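Local coordinates for protein SAG family member (Sag19) (Eimeria tenella, PDB 6ZZB) that is a surface antigen of the parasite whose molecular function is unknown, though a role at the interface with the host cell seems likely, at residues L68-V80 against F182-A194. Sequence-based numbering, arbitrary orientation.
Sequences LLGTLAKAEDTEV and FLLSEKSKKVSCA
Leu72 CD2 lies over the face of the Ser188 peptide carbonyl, 3.1 Å from Ser188 O, while Leu72 CD1 packs against Val191 CG1, beside Phe210 and Ile57. The Glu79 carboxylate is bound at its edges: Lys190 NZ lies 2.6 Å from OE2, on the syn lone pair, in a salt bridge, and OE1 uses its anti lone pair to take the N-H of Glu76 (N to OE1 2.8 Å), N-cap of helix 77-86. With a bond at each oxygen, its rotation is probably restricted. Lys190 reaches it with CG anti to its carbonyl carbon (chi1 -50°) and the chain extended, Lys190 CB resting 3.7 Å from Ala75 CB. A water accepts from Gly70 N and donates to Glu186 OE1. Glu186 CG lies 3.7 Å from Leu69 CD2, the side chains crossing at a slant; Leu69 CD1 sits 3.9 Å from Leu184 CD2, crossing at about a right angle. Ala73 N donates to Lys189 O (3.1 Å), Val191 N to Ala73 O (2.9 Å), and Ala75 N to Val191 O from above that carbonyl's plane. Parallel bridges thus join Ala73 to Lys190 and Lys74 to Val191. Where strand 190-196 pairs antiparallel with strand 203-211, Lys189 and Lys190 both face Ile211 in a classic beta bulge, within a mixed sheet consistent with the helix-flanked sheet of CAP proteins.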
loop_
_atom_site.group_PDB
_atom_site.type_symbol
_atom_site.label_atom_id
_atom_site.label_comp_id
_atom_site.label_asym_id
_atom_site.label_seq_id
_atom_site.Cartn_x
_atom_site.Cartn_y
_atom_site.Cartn_z
ATOM N N LEU A 68 -15.608 -2.435 13.787
ATOM C CA LEU A 68 -14.860 -3.705 13.605
ATOM C C LEU A 68 -13.371 -3.431 13.396
ATOM O O LEU A 68 -12.606 -4.358 13.575
ATOM C CB LEU A 68 -15.411 -4.475 12.405
ATOM C CG LEU A 68 -16.850 -4.976 12.558
ATOM C CD1 LEU A 68 -17.393 -5.419 11.210
ATOM C CD2 LEU A 68 -16.945 -6.097 13.580
ATOM N N LEU A 69 -12.991 -2.222 12.986
ATOM C CA LEU A 69 -11.557 -1.893 12.751
ATOM C C LEU A 69 -11.146 -0.694 13.597
ATOM O O LEU A 69 -11.864 0.296 13.587
ATOM C CB LEU A 69 -11.303 -1.595 11.269
ATOM C CG LEU A 69 -11.469 -2.790 10.332
ATOM C CD1 LEU A 69 -11.344 -2.348 8.887
ATOM C CD2 LEU A 69 -10.458 -3.864 10.637
ATOM N N GLY A 70 -9.972 -0.807 14.207
ATOM C CA GLY A 70 -9.296 0.305 14.894
ATOM C C GLY A 70 -8.841 1.362 13.910
ATOM O O GLY A 70 -8.614 1.019 12.725
ATOM N N THR A 71 -8.739 2.616 14.351
ATOM C CA THR A 71 -8.081 3.696 13.577
ATOM C C THR A 71 -6.572 3.442 13.601
ATOM O O THR A 71 -6.051 2.778 14.489
ATOM C CB THR A 71 -8.385 5.106 14.109
ATOM O OG1 THR A 71 -7.921 5.065 15.455
ATOM C CG2 THR A 71 -9.847 5.493 13.977
ATOM N N LEU A 72 -5.918 3.945 12.569
ATOM C CA LEU A 72 -4.448 3.875 12.495
ATOM C C LEU A 72 -3.845 5.203 12.931
ATOM O O LEU A 72 -4.425 6.258 12.671
ATOM C CB LEU A 72 -4.033 3.591 11.055
ATOM C CG LEU A 72 -4.669 2.361 10.407
ATOM C CD1 LEU A 72 -4.056 2.169 9.019
ATOM C CD2 LEU A 72 -4.433 1.135 11.246
ATOM N N ALA A 73 -2.679 5.071 13.523
ATOM C CA ALA A 73 -1.813 6.217 13.855
ATOM C C ALA A 73 -0.670 6.286 12.856
ATOM O O ALA A 73 -0.395 5.305 12.147
ATOM C CB ALA A 73 -1.278 6.075 15.246
ATOM N N LYS A 74 0.025 7.393 12.843
ATOM C CA LYS A 74 1.268 7.536 12.063
ATOM C C LYS A 74 2.332 6.587 12.593
ATOM O O LYS A 74 2.583 6.515 13.828
ATOM C CB LYS A 74 1.755 8.970 12.145
ATOM C CG LYS A 74 3.116 9.220 11.536
ATOM C CD LYS A 74 3.368 10.704 11.447
ATOM C CE LYS A 74 4.662 11.024 10.748
ATOM N NZ LYS A 74 4.896 12.488 10.817
ATOM N N ALA A 75 3.009 5.879 11.704
ATOM C CA ALA A 75 4.241 5.133 12.004
ATOM C C ALA A 75 5.418 6.055 11.699
ATOM O O ALA A 75 5.433 6.709 10.646
ATOM C CB ALA A 75 4.327 3.863 11.184
ATOM N N GLU A 76 6.390 6.110 12.596
ATOM C CA GLU A 76 7.617 6.881 12.351
ATOM C C GLU A 76 8.604 6.020 11.572
ATOM O O GLU A 76 8.497 4.805 11.535
ATOM C CB GLU A 76 8.231 7.369 13.666
ATOM C CG GLU A 76 7.263 8.177 14.492
ATOM C CD GLU A 76 6.937 9.543 13.910
ATOM O OE1 GLU A 76 7.682 10.026 13.016
ATOM O OE2 GLU A 76 5.928 10.128 14.336
ATOM N N ASP A 77 9.551 6.681 10.929
ATOM C CA ASP A 77 10.583 5.991 10.140
ATOM C C ASP A 77 11.232 4.868 10.940
ATOM O O ASP A 77 11.419 3.808 10.387
ATOM C CB ASP A 77 11.649 6.946 9.619
ATOM C CG ASP A 77 11.190 7.847 8.501
ATOM O OD1 ASP A 77 10.194 7.529 7.877
ATOM O OD2 ASP A 77 11.878 8.840 8.213
ATOM N N THR A 78 11.606 5.114 12.200
ATOM C CA THR A 78 12.301 4.084 13.009
ATOM C C THR A 78 11.451 2.816 13.084
ATOM O O THR A 78 11.964 1.722 13.026
ATOM C CB THR A 78 12.581 4.593 14.428
ATOM O OG1 THR A 78 13.319 5.817 14.361
ATOM C CG2 THR A 78 13.383 3.581 15.210
ATOM N N GLU A 79 10.150 3.006 13.240
ATOM C CA GLU A 79 9.197 1.892 13.379
ATOM C C GLU A 79 9.105 1.116 12.071
ATOM O O GLU A 79 9.092 -0.099 12.100
ATOM C CB GLU A 79 7.837 2.438 13.786
ATOM C CG GLU A 79 7.817 3.033 15.173
ATOM C CD GLU A 79 6.436 3.537 15.517
ATOM O OE1 GLU A 79 5.945 4.484 14.867
ATOM O OE2 GLU A 79 5.879 3.032 16.498
ATOM N N VAL A 80 9.050 1.848 10.958
ATOM C CA VAL A 80 8.999 1.177 9.640
ATOM C C VAL A 80 10.276 0.366 9.431
ATOM O O VAL A 80 10.206 -0.797 9.049
ATOM C CB VAL A 80 8.794 2.215 8.528
ATOM C CG1 VAL A 80 8.941 1.577 7.165
ATOM C CG2 VAL A 80 7.452 2.900 8.683
ATOM N N PHE A 182 -4.582 -4.460 2.886
ATOM C CA PHE A 182 -3.749 -3.705 3.857
ATOM C C PHE A 182 -4.590 -2.624 4.513
ATOM O O PHE A 182 -4.518 -2.438 5.734
ATOM C CB PHE A 182 -2.537 -3.079 3.176
ATOM C CG PHE A 182 -1.433 -4.042 2.918
ATOM C CD1 PHE A 182 -0.472 -4.277 3.890
ATOM C CD2 PHE A 182 -1.361 -4.743 1.729
ATOM C CE1 PHE A 182 0.555 -5.166 3.655
ATOM C CE2 PHE A 182 -0.341 -5.654 1.507
ATOM C CZ PHE A 182 0.599 -5.894 2.491
ATOM N N LEU A 183 -5.382 -1.905 3.744
ATOM C CA LEU A 183 -6.195 -0.793 4.270
ATOM C C LEU A 183 -7.126 -1.300 5.371
ATOM O O LEU A 183 -7.371 -0.555 6.335
ATOM C CB LEU A 183 -7.035 -0.148 3.170
ATOM C CG LEU A 183 -6.273 0.749 2.209
ATOM C CD1 LEU A 183 -7.080 1.012 0.958
ATOM C CD2 LEU A 183 -5.913 2.063 2.887
ATOM N N LEU A 184 -7.703 -2.469 5.172
ATOM C CA LEU A 184 -8.764 -3.010 6.065
ATOM C C LEU A 184 -8.224 -4.112 6.961
ATOM O O LEU A 184 -9.059 -4.872 7.540
ATOM C CB LEU A 184 -9.912 -3.533 5.201
ATOM C CG LEU A 184 -10.614 -2.476 4.373
ATOM C CD1 LEU A 184 -11.813 -3.100 3.681
ATOM C CD2 LEU A 184 -11.071 -1.290 5.194
ATOM N N SER A 185 -6.922 -4.237 7.113
ATOM C CA SER A 185 -6.311 -5.308 7.936
ATOM C C SER A 185 -6.520 -5.001 9.432
ATOM O O SER A 185 -6.230 -3.882 9.873
ATOM C CB SER A 185 -4.856 -5.425 7.625
ATOM O OG SER A 185 -4.230 -6.347 8.508
ATOM N N GLU A 186 -7.012 -5.991 10.175
ATOM C CA GLU A 186 -6.989 -5.992 11.660
ATOM C C GLU A 186 -5.544 -6.006 12.159
ATOM O O GLU A 186 -5.320 -5.537 13.244
ATOM C CB GLU A 186 -7.759 -7.208 12.189
ATOM C CG GLU A 186 -9.242 -6.961 12.318
ATOM C CD GLU A 186 -9.667 -6.422 13.671
ATOM O OE1 GLU A 186 -8.781 -6.009 14.466
ATOM O OE2 GLU A 186 -10.883 -6.429 13.938
ATOM N N LYS A 187 -4.577 -6.471 11.369
ATOM C CA LYS A 187 -3.142 -6.415 11.781
ATOM C C LYS A 187 -2.603 -4.981 11.641
ATOM O O LYS A 187 -1.562 -4.721 12.247
ATOM C CB LYS A 187 -2.222 -7.307 10.952
ATOM C CG LYS A 187 -2.441 -8.800 11.074
ATOM C CD LYS A 187 -1.563 -9.572 10.131
ATOM C CE LYS A 187 -0.128 -9.517 10.582
ATOM N NZ LYS A 187 0.701 -10.569 9.960
ATOM N N SER A 188 -3.232 -4.113 10.848
ATOM C CA SER A 188 -2.764 -2.707 10.652
ATOM C C SER A 188 -3.100 -1.899 11.925
ATOM O O SER A 188 -4.291 -1.825 12.305
ATOM C CB SER A 188 -3.351 -2.089 9.386
ATOM O OG SER A 188 -2.907 -2.802 8.208
ATOM N N LYS A 189 -2.097 -1.314 12.596
ATOM C CA LYS A 189 -2.254 -0.364 13.733
ATOM C C LYS A 189 -1.658 1.027 13.410
ATOM O O LYS A 189 -2.119 2.071 13.912
ATOM C CB LYS A 189 -1.576 -0.950 14.970
ATOM C CG LYS A 189 -2.069 -2.336 15.394
ATOM C CD LYS A 189 -1.019 -3.141 16.144
ATOM C CE LYS A 189 -1.273 -4.637 16.132
ATOM N NZ LYS A 189 -0.804 -5.263 14.868
ATOM N N LYS A 190 -0.622 1.049 12.561
ATOM C CA LYS A 190 0.057 2.309 12.197
ATOM C C LYS A 190 0.369 2.271 10.708
ATOM O O LYS A 190 0.456 1.153 10.159
ATOM C CB LYS A 190 1.362 2.475 12.984
ATOM C CG LYS A 190 1.223 2.280 14.488
ATOM C CD LYS A 190 2.467 2.660 15.223
ATOM C CE LYS A 190 2.400 2.276 16.682
ATOM N NZ LYS A 190 3.448 2.978 17.435
ATOM N N VAL A 191 0.575 3.439 10.139
ATOM C CA VAL A 191 0.895 3.547 8.695
ATOM C C VAL A 191 1.846 4.705 8.451
ATOM O O VAL A 191 1.761 5.730 9.114
ATOM C CB VAL A 191 -0.395 3.638 7.869
ATOM C CG1 VAL A 191 -1.175 4.910 8.155
ATOM C CG2 VAL A 191 -0.135 3.506 6.367
ATOM N N SER A 192 2.773 4.508 7.521
ATOM C CA SER A 192 3.641 5.568 6.992
ATOM C C SER A 192 3.510 5.600 5.476
ATOM O O SER A 192 3.777 4.565 4.854
ATOM C CB SER A 192 5.060 5.329 7.400
ATOM O OG SER A 192 5.894 6.359 6.871
ATOM N N CYS A 193 3.128 6.732 4.921
ATOM C CA CYS A 193 2.931 6.871 3.468
ATOM C C CYS A 193 3.949 7.848 2.899
ATOM O O CYS A 193 4.326 8.821 3.561
ATOM C CB CYS A 193 1.552 7.410 3.151
ATOM S SG CYS A 193 0.172 6.324 3.638
ATOM N N ALA A 194 4.368 7.613 1.666
ATOM C CA ALA A 194 5.260 8.529 0.960
ATOM C C ALA A 194 5.026 8.390 -0.526
ATOM O O ALA A 194 4.572 7.315 -0.987
ATOM C CB ALA A 194 6.701 8.254 1.303
HETATM O O HOH W 1 -8.534 -3.139 14.005
HETATM O O HOH W 2 -3.357 2.836 16.291
HETATM O O HOH W 3 4.266 5.809 16.227
HETATM O O HOH W 4 5.361 8.463 8.505
HETATM O O HOH W 5 8.580 5.589 6.666
#